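Local coordinates for protein transcriptional regulator, crp family (Thermotoga maritima, PDB 1O5L) that probably acts as a DNA-binding transcription factor of the CRP family, built on a cyclic nucleotide-binding type beta domain with a long dimer helix, at residues 32-35 with 36-40; 99-103 with 104-108; 120-123 with 124-128; 16-19 with 20-23. All coordinates share one frame; numbering follows the deposited sequence.

Contacts 1 and 4 are surface turns, while contacts 2 and 3 are partly buried and both reach the second subunit. Contact 1 (32-40) turns the chain by polar means, a carboxylate gripping a backbone N-H; contact 4 (16-23) does so with 3-10 turns and a proline. Contact 2 (99-108) passes from strand to helix, apolar at its centre, and contact 3 (120-128) runs along helix 114-139 with side chains bonding to main-chain oxygens. Contacts 2 and 4 lie about 10 Å apart between centres, joined where Lys-23 pairs with Ser-100. Contacts 2 and 3 meet through Phe-106 and Phe-120; contact 1 touches contact 2 through Ile-40 and Lys-103.

Contact 1: residues 32-35 with 36-40; sequences IVKH and QDDPI
Asp-38 reaches back over the start of the turn and sets one carboxylate oxygen against the main chain of His-35. OD2 of Asp-38 takes the N-H of His-35 at 2.8 Å, and the bond is nearly straight, 162° at the hydrogen, yet the donor comes from well above the carboxylate plane. The same oxygen lies in the plane of the His-35 ring, at its edge, with ND1 of His-35 3.5 Å from OD2 of Asp-38. Ring and carboxylate planes stand 69° apart, while OD1 of Asp-38 settles 3.4 Å from CB of His-35. On one ring face CG2 of Ile-32 sits over the centre. The carboxylate can reach back because CG of Asp-38 is turned beside its own backbone N, chi1 -77°. Behind this lies a type II beta turn, His-35 to Asp-38, closed by the N-H of Asp-38 to O of His-35 at 3.0 Å; it follows the classic beta bulge of Val-33 and Lys-34 opposite Val-90, in the cyclic nucleotide-binding domain. An alanine in place of Asp-38 is likely to leave the His-35 N-H without its carboxylate acceptor, the turn then resting on the bond from Asp-38 N to His-35 O. Lys-34 passes obliquely by the carboxylate, its chain bent at chi2, with CB of Lys-34 4.0 Å from OD2 of Asp-38. NZ of Lys-34 bonds to a water oxygen at 2.9 Å, and that water donates to O of Pro-39. Gln-36 turns its amide from the turn, OE1 accepting from the backbone N-H of Val-56.

Contact 2: residues 99-103 with 104-108; sequences LSIPK and EVFLD
CG2 of Ile-101 packs between two side chains of the first helical turn, 4.1 Å from CG1 of Val-105 and 4.1 Å from CB of Phe-106. This is a strand-to-helix junction in the cyclic nucleotide-binding domain: strand 96-102 ends and helix 103-112 leaves it nearly at right angles, 84° between the two short axes. Ile-101 crosses Val-105 about perpendicularly and Phe-106 obliquely, and its CD1 comes in at the edge of the Phe-106 ring, near the ring plane. With CG of Phe-106 anti to its backbone N (chi1 -166°), the ring is carried off the helix to meet Phe-120 edge-to-face, while CB of Phe-106 rests 3.6 Å from O of Lys-103. Leu-18 also touches Ile-101. Further out, Pro-102 lies alongside Val-105, pointing the same way, with CB of Pro-102 4.1 Å from CG2 of Val-105. Pro-102 holds the N-cap position, and its O accepts the N-H of Phe-106 at 2.8 Å, almost head-on to the carbonyl, with a C=O...N angle of 164°. The next helical bond runs from N of Leu-107 to O of Lys-103, 2.9 Å. Lys-103 sends NZ away from the helix, where it bonds to O of Ile-79 and weakly to O of Ile-40. Leu-107 packs on Arg-114 of the second subunit. On the exposed side of the helix Glu-104 and Asp-108 both form salt bridges with that same arginine of the second subunit, OE1 of Glu-104 to its NH2 and OD1 of Asp-108 to its NH1.

Contact 3: residues 120-123 with 124-128; sequences FLKD and VSEHF
Phe-120 offers a ring face to Val-124 one turn later: CG2 of Val-124 stands 4.2 Å from the ring centroid and 18° off the normal, a CH-pi contact displaced toward the rim. O of Phe-120 takes the N-H of Val-124 in the usual helical bond. The O of Leu-121 is gripped twice, by OG of Ser-125 at 2.7 Å and by N of Ser-125 at 2.9 Å, from opposite faces of the carbonyl. The hydroxyl folds back to it because OG lies beside the backbone N (chi1 -53°), which satisfies this buried serine within the helix. Lys-122 contributes mainly its O, accepting from N of Glu-126, whose OE1 forms a salt bridge with Arg-129. Asp-123 ends the first segment with a second doubly used carbonyl: ND1 of His-127 reaches O of Asp-123 at 2.9 Å, the main hold on the ring, and N of His-127 comes from the other face. A weak bond from ND1 of His-127 to OD1 of Asp-123, 3.3 Å, may help set the ring's rotation, while OD1 also bonds to OG of Ser-76. An alanine in place of Asp-123 would probably leave Ser-76 OG without that acceptor and the His-127 ring held by the backbone O alone, more easily turned. Helix 114-139 has helix 103-112 beside Phe-120, the Ser-76 loop against Val-124 and His-127, and the second subunit at Val-124, which meets its own counterpart there, as in CRP-family dimers.

Contact 4: residues 16-19 with 20-23; sequences KKLL and PCGK
Cys-21 lays its side chain against the carbonyl of Leu-18, with CB of Cys-21 3.1 Å and SG of Cys-21 3.4 Å from that O. The sulfur stands beside its own backbone N, chi1 -55°, which brings it back along the preceding turn, and it also meets CB of Leu-18 at 4.3 Å. The same oxygen accepts the N-H of Cys-21 at 2.9 Å from above the carbonyl plane, 44° out of it, with a C=O...N angle of only 134°. Such a bent approach suits the tight three-residue step. Between them Pro-20 follows Leu-19, its CD 3.5 Å from CB of Leu-19, and CD of Pro-20 also lies 3.2 Å from O of Lys-17. Having no N-H, the proline gives nothing to the carbonyl of Lys-17, and its ring fills that position with carbon instead. A weak bond, N of Gly-22 to O of Leu-19 at 3.5 Å, extends the series before the chain straightens. The Leu-18 side chain runs inward, packing on Phe-106 and Leu-109 of helix 103-112 and on Leu-99 of strand 96-102; Cys-21 touches Leu-109 too. Lys-23 then pairs with Ser-100 as the strand 23-27 begins. Bonds three residues apart, Leu-19 N to Lys-16 O and Cys-21 N to Leu-18 O, interrupted at Pro-20, mark this as a 3-10 segment leading into strand 23-27 of the beta roll of a cyclic nucleotide-binding domain.

Contact 1: residues 32-35 with 36-40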
loop_
_atom_site.group_PDB
_atom_site.type_symbol
_atom_site.label_atom_id
_atom_site.label_comp_id
_atom_site.label_asym_id
_atom_site.label_seq_id
_atom_site.Cartn_x
_atom_site.Cartn_y
_atom_site.Cartn_z
ATOM N N ILE A 32 -7.575 -14.276 21.004
ATOM C CA ILE A 32 -7.417 -14.003 19.575
ATOM C C ILE A 32 -8.309 -12.848 19.103
ATOM O O ILE A 32 -9.524 -12.885 19.245
ATOM C CB ILE A 32 -7.677 -15.295 18.756
ATOM C CG1 ILE A 32 -6.632 -16.354 19.140
ATOM C CG2 ILE A 32 -7.616 -15.010 17.267
ATOM C CD1 ILE A 32 -6.919 -17.745 18.629
ATOM N N VAL A 33 -7.691 -11.823 18.537
ATOM C CA VAL A 33 -8.440 -10.705 17.957
ATOM C C VAL A 33 -9.033 -11.095 16.581
ATOM O O VAL A 33 -10.202 -10.879 16.319
ATOM C CB VAL A 33 -7.544 -9.445 17.843
ATOM C CG1 VAL A 33 -8.327 -8.290 17.321
ATOM C CG2 VAL A 33 -6.939 -9.087 19.219
ATOM N N LYS A 34 -8.207 -11.670 15.715
ATOM C CA LYS A 34 -8.647 -12.211 14.433
ATOM C C LYS A 34 -7.793 -13.423 14.077
ATOM O O LYS A 34 -6.613 -13.537 14.487
ATOM C CB LYS A 34 -8.484 -11.194 13.310
ATOM C CG LYS A 34 -9.313 -9.933 13.410
ATOM C CD LYS A 34 -10.777 -10.205 13.094
ATOM C CE LYS A 34 -11.648 -9.017 13.410
ATOM N NZ LYS A 34 -13.081 -9.328 13.146
ATOM N N HIS A 35 -8.408 -14.337 13.332
ATOM C CA HIS A 35 -7.704 -15.458 12.728
ATOM C C HIS A 35 -7.259 -15.097 11.348
ATOM O O HIS A 35 -7.907 -14.309 10.650
ATOM C CB HIS A 35 -8.606 -16.681 12.596
ATOM C CG HIS A 35 -9.024 -17.235 13.905
ATOM N ND1 HIS A 35 -10.149 -16.794 14.565
ATOM C CD2 HIS A 35 -8.431 -18.144 14.715
ATOM C CE1 HIS A 35 -10.250 -17.440 15.714
ATOM N NE2 HIS A 35 -9.223 -18.267 15.826
ATOM N N GLN A 36 -6.161 -15.736 10.970
ATOM C CA GLN A 36 -5.677 -15.755 9.624
ATOM C C GLN A 36 -6.851 -16.140 8.722
ATOM O O GLN A 36 -7.604 -17.037 9.048
ATOM C CB GLN A 36 -4.513 -16.762 9.538
ATOM C CG GLN A 36 -3.766 -16.812 8.206
ATOM C CD GLN A 36 -2.319 -17.302 8.374
ATOM O OE1 GLN A 36 -1.652 -16.983 9.379
ATOM N NE2 GLN A 36 -1.838 -18.083 7.407
ATOM N N ASP A 37 -7.000 -15.412 7.613
ATOM C CA ASP A 37 -8.120 -15.536 6.650
ATOM C C ASP A 37 -9.496 -14.943 7.050
ATOM O O ASP A 37 -10.413 -14.983 6.240
ATOM C CB ASP A 37 -8.290 -16.979 6.173
ATOM C CG ASP A 37 -7.009 -17.553 5.618
ATOM O OD1 ASP A 37 -6.189 -16.771 5.079
ATOM O OD2 ASP A 37 -6.729 -18.771 5.687
ATOM N N ASP A 38 -9.647 -14.416 8.265
ATOM C CA ASP A 38 -10.883 -13.726 8.655
ATOM C C ASP A 38 -11.081 -12.497 7.752
ATOM O O ASP A 38 -10.106 -11.818 7.436
ATOM C CB ASP A 38 -10.831 -13.257 10.123
ATOM C CG ASP A 38 -11.068 -14.394 11.144
ATOM O OD1 ASP A 38 -11.319 -15.555 10.788
ATOM O OD2 ASP A 38 -11.015 -14.200 12.368
ATOM N N PRO A 39 -12.313 -12.211 7.318
ATOM C CA PRO A 39 -12.557 -11.025 6.492
ATOM C C PRO A 39 -12.275 -9.751 7.248
ATOM O O PRO A 39 -12.472 -9.698 8.459
ATOM C CB PRO A 39 -14.053 -11.123 6.079
ATOM C CG PRO A 39 -14.610 -12.411 6.675
ATOM C CD PRO A 39 -13.534 -13.018 7.535
ATOM N N ILE A 40 -11.730 -8.760 6.541
ATOM C CA ILE A 40 -11.511 -7.439 7.113
ATOM C C ILE A 40 -12.749 -6.644 6.799
ATOM O O ILE A 40 -13.002 -6.285 5.636
ATOM C CB ILE A 40 -10.263 -6.737 6.524
ATOM C CG1 ILE A 40 -9.023 -7.595 6.744
ATOM C CG2 ILE A 40 -10.122 -5.307 7.117
ATOM C CD1 ILE A 40 -7.699 -6.912 6.400
HETATM O O HOH W 1 -13.562 -10.844 10.689
#

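Contact 2: residues 99-103 with 104-108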
loop_
_atom_site.group_PDB
_atom_site.type_symbol
_atom_site.label_atom_id
_atom_site.label_comp_id
_atom_site.label_asym_id
_atom_site.label_seq_id
_atom_site.Cartn_x
_atom_site.Cartn_y
_atom_site.Cartn_z
ATOM N N LEU A 99 -10.085 0.048 18.779
ATOM C CA LEU A 99 -11.154 0.831 18.185
ATOM C C LEU A 99 -11.475 0.192 16.839
ATOM O O LEU A 99 -10.556 -0.108 16.055
ATOM C CB LEU A 99 -10.716 2.283 17.973
ATOM C CG LEU A 99 -11.647 3.278 17.249
ATOM C CD1 LEU A 99 -13.032 3.458 17.919
ATOM C CD2 LEU A 99 -10.907 4.634 17.138
ATOM N N SER A 100 -12.774 0.025 16.584
ATOM C CA SER A 100 -13.276 -0.629 15.407
ATOM C C SER A 100 -14.199 0.353 14.666
ATOM O O SER A 100 -15.294 0.657 15.146
ATOM C CB SER A 100 -14.071 -1.886 15.837
ATOM O OG SER A 100 -14.487 -2.669 14.718
ATOM N N ILE A 101 -13.744 0.856 13.527
ATOM C CA ILE A 101 -14.517 1.783 12.702
ATOM C C ILE A 101 -15.020 1.088 11.423
ATOM O O ILE A 101 -14.210 0.514 10.713
ATOM C CB ILE A 101 -13.631 3.000 12.285
ATOM C CG1 ILE A 101 -13.016 3.672 13.531
ATOM C CG2 ILE A 101 -14.436 3.986 11.470
ATOM C CD1 ILE A 101 -12.082 4.798 13.213
ATOM N N PRO A 102 -16.308 1.214 11.098
ATOM C CA PRO A 102 -16.841 0.692 9.836
ATOM C C PRO A 102 -16.105 1.265 8.623
ATOM O O PRO A 102 -15.792 2.469 8.571
ATOM C CB PRO A 102 -18.331 1.116 9.840
ATOM C CG PRO A 102 -18.666 1.446 11.260
ATOM C CD PRO A 102 -17.353 1.864 11.910
ATOM N N LYS A 103 -15.801 0.388 7.667
ATOM C CA LYS A 103 -15.020 0.762 6.499
ATOM C C LYS A 103 -15.565 2.003 5.765
ATOM O O LYS A 103 -14.792 2.842 5.315
ATOM C CB LYS A 103 -14.912 -0.418 5.531
ATOM C CG LYS A 103 -13.512 -0.965 5.406
ATOM C CD LYS A 103 -13.320 -1.878 4.147
ATOM C CE LYS A 103 -13.090 -3.316 4.529
ATOM N NZ LYS A 103 -12.919 -4.168 3.313
ATOM N N GLU A 104 -16.888 2.065 5.604
ATOM C CA GLU A 104 -17.541 3.154 4.868
ATOM C C GLU A 104 -17.390 4.479 5.592
ATOM O O GLU A 104 -17.168 5.512 4.945
ATOM C CB GLU A 104 -19.040 2.882 4.627
ATOM C CG GLU A 104 -19.337 1.719 3.686
ATOM C CD GLU A 104 -18.685 1.850 2.297
ATOM O OE1 GLU A 104 -18.554 2.984 1.791
ATOM O OE2 GLU A 104 -18.304 0.810 1.704
ATOM N N VAL A 105 -17.526 4.440 6.920
ATOM C CA VAL A 105 -17.267 5.584 7.747
ATOM C C VAL A 105 -15.776 5.961 7.672
ATOM O O VAL A 105 -15.448 7.165 7.576
ATOM C CB VAL A 105 -17.707 5.342 9.194
ATOM C CG1 VAL A 105 -17.332 6.520 10.080
ATOM C CG2 VAL A 105 -19.222 5.083 9.274
ATOM N N PHE A 106 -14.868 4.972 7.710
ATOM C CA PHE A 106 -13.442 5.335 7.617
ATOM C C PHE A 106 -13.160 6.046 6.281
ATOM O O PHE A 106 -12.482 7.047 6.261
ATOM C CB PHE A 106 -12.507 4.143 7.827
ATOM C CG PHE A 106 -11.072 4.545 8.058
ATOM C CD1 PHE A 106 -10.681 5.109 9.271
ATOM C CD2 PHE A 106 -10.104 4.385 7.053
ATOM C CE1 PHE A 106 -9.330 5.508 9.487
ATOM C CE2 PHE A 106 -8.767 4.776 7.249
ATOM C CZ PHE A 106 -8.376 5.328 8.470
ATOM N N LEU A 107 -13.755 5.586 5.188
ATOM C CA LEU A 107 -13.626 6.301 3.901
ATOM C C LEU A 107 -14.127 7.748 3.947
ATOM O O LEU A 107 -13.501 8.625 3.360
ATOM C CB LEU A 107 -14.398 5.596 2.776
ATOM C CG LEU A 107 -13.758 4.433 2.050
ATOM C CD1 LEU A 107 -14.827 3.803 1.173
ATOM C CD2 LEU A 107 -12.541 4.833 1.206
ATOM N N ASP A 108 -15.280 7.967 4.598
ATOM C CA ASP A 108 -15.861 9.303 4.741
ATOM C C ASP A 108 -14.885 10.211 5.470
ATOM O O ASP A 108 -14.720 11.340 5.072
ATOM C CB ASP A 108 -17.197 9.299 5.523
ATOM C CG ASP A 108 -18.315 8.551 4.817
ATOM O OD1 ASP A 108 -18.224 8.327 3.605
ATOM O OD2 ASP A 108 -19.354 8.158 5.400
#

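Contact 3: residues 120-123 with 124-128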
loop_
_atom_site.group_PDB
_atom_site.type_symbol
_atom_site.label_atom_id
_atom_site.label_comp_id
_atom_site.label_asym_id
_atom_site.label_seq_id
_atom_site.Cartn_x
_atom_site.Cartn_y
_atom_site.Cartn_z
ATOM N N PHE A 120 -2.647 7.942 6.631
ATOM C CA PHE A 120 -3.031 6.619 6.130
ATOM C C PHE A 120 -2.246 6.195 4.881
ATOM O O PHE A 120 -1.732 5.067 4.814
ATOM C CB PHE A 120 -4.553 6.571 5.825
ATOM C CG PHE A 120 -5.049 5.190 5.456
ATOM C CD1 PHE A 120 -5.054 4.176 6.397
ATOM C CD2 PHE A 120 -5.437 4.895 4.179
ATOM C CE1 PHE A 120 -5.459 2.907 6.083
ATOM C CE2 PHE A 120 -5.864 3.591 3.850
ATOM C CZ PHE A 120 -5.871 2.612 4.822
ATOM N N LEU A 121 -2.172 7.065 3.877
ATOM C CA LEU A 121 -1.455 6.713 2.663
ATOM C C LEU A 121 0.051 6.497 2.972
ATOM O O LEU A 121 0.661 5.574 2.406
ATOM C CB LEU A 121 -1.642 7.751 1.574
ATOM C CG LEU A 121 -3.031 7.954 0.965
ATOM C CD1 LEU A 121 -2.958 9.130 -0.002
ATOM C CD2 LEU A 121 -3.569 6.698 0.253
ATOM N N LYS A 122 0.608 7.321 3.884
ATOM C CA LYS A 122 1.970 7.155 4.396
ATOM C C LYS A 122 2.195 5.813 5.118
ATOM O O LYS A 122 3.217 5.150 4.917
ATOM C CB LYS A 122 2.338 8.315 5.336
ATOM C CG LYS A 122 3.829 8.380 5.746
ATOM C CD LYS A 122 4.154 9.600 6.662
ATOM C CE LYS A 122 5.623 9.535 7.153
ATOM N NZ LYS A 122 6.159 10.824 7.756
ATOM N N ASP A 123 1.235 5.417 5.946
ATOM C CA ASP A 123 1.307 4.151 6.677
ATOM C C ASP A 123 1.365 2.943 5.728
ATOM O O ASP A 123 2.199 2.040 5.881
ATOM C CB ASP A 123 0.092 4.024 7.589
ATOM C CG ASP A 123 0.119 2.781 8.454
ATOM O OD1 ASP A 123 -0.126 1.636 8.054
ATOM O OD2 ASP A 123 0.386 2.894 9.643
ATOM N N VAL A 124 0.465 2.947 4.761
ATOM C CA VAL A 124 0.381 1.882 3.783
ATOM C C VAL A 124 1.636 1.833 2.887
ATOM O O VAL A 124 2.160 0.728 2.614
ATOM C CB VAL A 124 -0.915 2.011 2.930
ATOM C CG1 VAL A 124 -0.911 1.042 1.793
ATOM C CG2 VAL A 124 -2.124 1.788 3.806
ATOM N N SER A 125 2.112 3.006 2.444
ATOM C CA SER A 125 3.301 3.084 1.588
ATOM C C SER A 125 4.612 2.665 2.263
ATOM O O SER A 125 5.475 2.050 1.631
ATOM C CB SER A 125 3.448 4.474 0.989
ATOM O OG SER A 125 2.227 4.814 0.354
ATOM N N GLU A 126 4.762 3.038 3.524
ATOM C CA GLU A 126 5.928 2.649 4.323
ATOM C C GLU A 126 5.971 1.144 4.558
ATOM O O GLU A 126 7.034 0.532 4.492
ATOM C CB GLU A 126 5.972 3.415 5.666
ATOM C CG GLU A 126 6.561 4.815 5.557
ATOM C CD GLU A 126 7.965 4.765 4.996
ATOM O OE1 GLU A 126 8.841 4.198 5.670
ATOM O OE2 GLU A 126 8.188 5.232 3.859
ATOM N N HIS A 127 4.810 0.539 4.804
ATOM C CA HIS A 127 4.743 -0.913 4.955
ATOM C C HIS A 127 5.042 -1.610 3.645
ATOM O O HIS A 127 5.657 -2.667 3.623
ATOM C CB HIS A 127 3.383 -1.365 5.518
ATOM C CG HIS A 127 3.276 -1.235 7.003
ATOM N ND1 HIS A 127 2.590 -0.207 7.613
ATOM C CD2 HIS A 127 3.806 -1.976 8.004
ATOM C CE1 HIS A 127 2.695 -0.326 8.925
ATOM N NE2 HIS A 127 3.425 -1.391 9.187
ATOM N N PHE A 128 4.553 -1.031 2.555
ATOM C CA PHE A 128 4.840 -1.551 1.231
ATOM C C PHE A 128 6.340 -1.507 0.897
ATOM O O PHE A 128 6.887 -2.460 0.387
ATOM C CB PHE A 128 4.075 -0.773 0.180
ATOM C CG PHE A 128 4.238 -1.315 -1.210
ATOM C CD1 PHE A 128 3.927 -2.620 -1.507
ATOM C CD2 PHE A 128 4.730 -0.533 -2.217
ATOM C CE1 PHE A 128 4.070 -3.109 -2.790
ATOM C CE2 PHE A 128 4.875 -1.041 -3.506
ATOM C CZ PHE A 128 4.536 -2.312 -3.781
#

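Contact 4: residues 16-19 with 20-23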
loop_
_atom_site.group_PDB
_atom_site.type_symbol
_atom_site.label_atom_id
_atom_site.label_comp_id
_atom_site.label_asym_id
_atom_site.label_seq_id
_atom_site.Cartn_x
_atom_site.Cartn_y
_atom_site.Cartn_z
ATOM N N LYS A 16 -6.412 8.735 18.446
ATOM C CA LYS A 16 -7.421 8.683 19.509
ATOM C C LYS A 16 -8.567 9.690 19.319
ATOM O O LYS A 16 -9.648 9.541 19.918
ATOM C CB LYS A 16 -6.768 8.845 20.897
ATOM C CG LYS A 16 -5.954 7.623 21.326
ATOM C CD LYS A 16 -5.514 7.693 22.804
ATOM C CE LYS A 16 -4.835 6.388 23.258
ATOM N NZ LYS A 16 -4.800 6.260 24.743
ATOM N N LYS A 17 -8.333 10.709 18.492
ATOM C CA LYS A 17 -9.392 11.642 18.087
ATOM C C LYS A 17 -10.544 10.967 17.309
ATOM O O LYS A 17 -11.655 11.513 17.248
ATOM C CB LYS A 17 -8.812 12.783 17.257
ATOM C CG LYS A 17 -7.955 13.727 18.050
ATOM C CD LYS A 17 -7.351 14.817 17.158
ATOM C CE LYS A 17 -6.501 15.764 17.983
ATOM N NZ LYS A 17 -5.944 16.876 17.153
ATOM N N LEU A 18 -10.285 9.786 16.744
ATOM C CA LEU A 18 -11.336 9.023 16.073
ATOM C C LEU A 18 -12.188 8.160 16.999
ATOM O O LEU A 18 -13.071 7.469 16.510
ATOM C CB LEU A 18 -10.769 8.150 14.955
ATOM C CG LEU A 18 -9.881 8.835 13.895
ATOM C CD1 LEU A 18 -9.385 7.857 12.827
ATOM C CD2 LEU A 18 -10.561 10.007 13.268
ATOM N N LEU A 19 -11.973 8.222 18.319
ATOM C CA LEU A 19 -12.765 7.417 19.258
ATOM C C LEU A 19 -14.308 7.491 19.048
ATOM O O LEU A 19 -14.972 6.484 19.145
ATOM C CB LEU A 19 -12.413 7.765 20.715
ATOM C CG LEU A 19 -11.252 6.999 21.351
ATOM C CD1 LEU A 19 -10.749 7.668 22.650
ATOM C CD2 LEU A 19 -11.665 5.562 21.627
ATOM N N PRO A 20 -14.860 8.667 18.760
ATOM C CA PRO A 20 -16.301 8.810 18.548
ATOM C C PRO A 20 -16.884 8.044 17.337
ATOM O O PRO A 20 -18.095 7.818 17.266
ATOM C CB PRO A 20 -16.468 10.326 18.305
ATOM C CG PRO A 20 -15.235 10.963 18.863
ATOM C CD PRO A 20 -14.160 9.959 18.611
ATOM N N CYS A 21 -16.004 7.667 16.424
ATOM C CA CYS A 21 -16.327 7.086 15.126
ATOM C C CYS A 21 -16.527 5.566 15.161
ATOM O O CYS A 21 -16.899 4.965 14.171
ATOM C CB CYS A 21 -15.170 7.403 14.163
ATOM S SG CYS A 21 -14.814 9.177 14.083
ATOM N N GLY A 22 -16.284 4.942 16.299
ATOM C CA GLY A 22 -16.274 3.489 16.328
ATOM C C GLY A 22 -16.602 2.907 17.667
ATOM O O GLY A 22 -16.763 3.640 18.624
ATOM N N LYS A 23 -16.718 1.587 17.718
ATOM C CA LYS A 23 -16.890 0.895 18.973
ATOM C C LYS A 23 -15.554 0.464 19.558
ATOM O O LYS A 23 -14.567 0.305 18.852
ATOM C CB LYS A 23 -17.827 -0.310 18.833
ATOM C CG LYS A 23 -17.326 -1.446 17.963
ATOM C CD LYS A 23 -18.388 -2.563 17.892
ATOM C CE LYS A 23 -17.961 -3.717 16.949
ATOM N NZ LYS A 23 -18.383 -5.049 17.521
#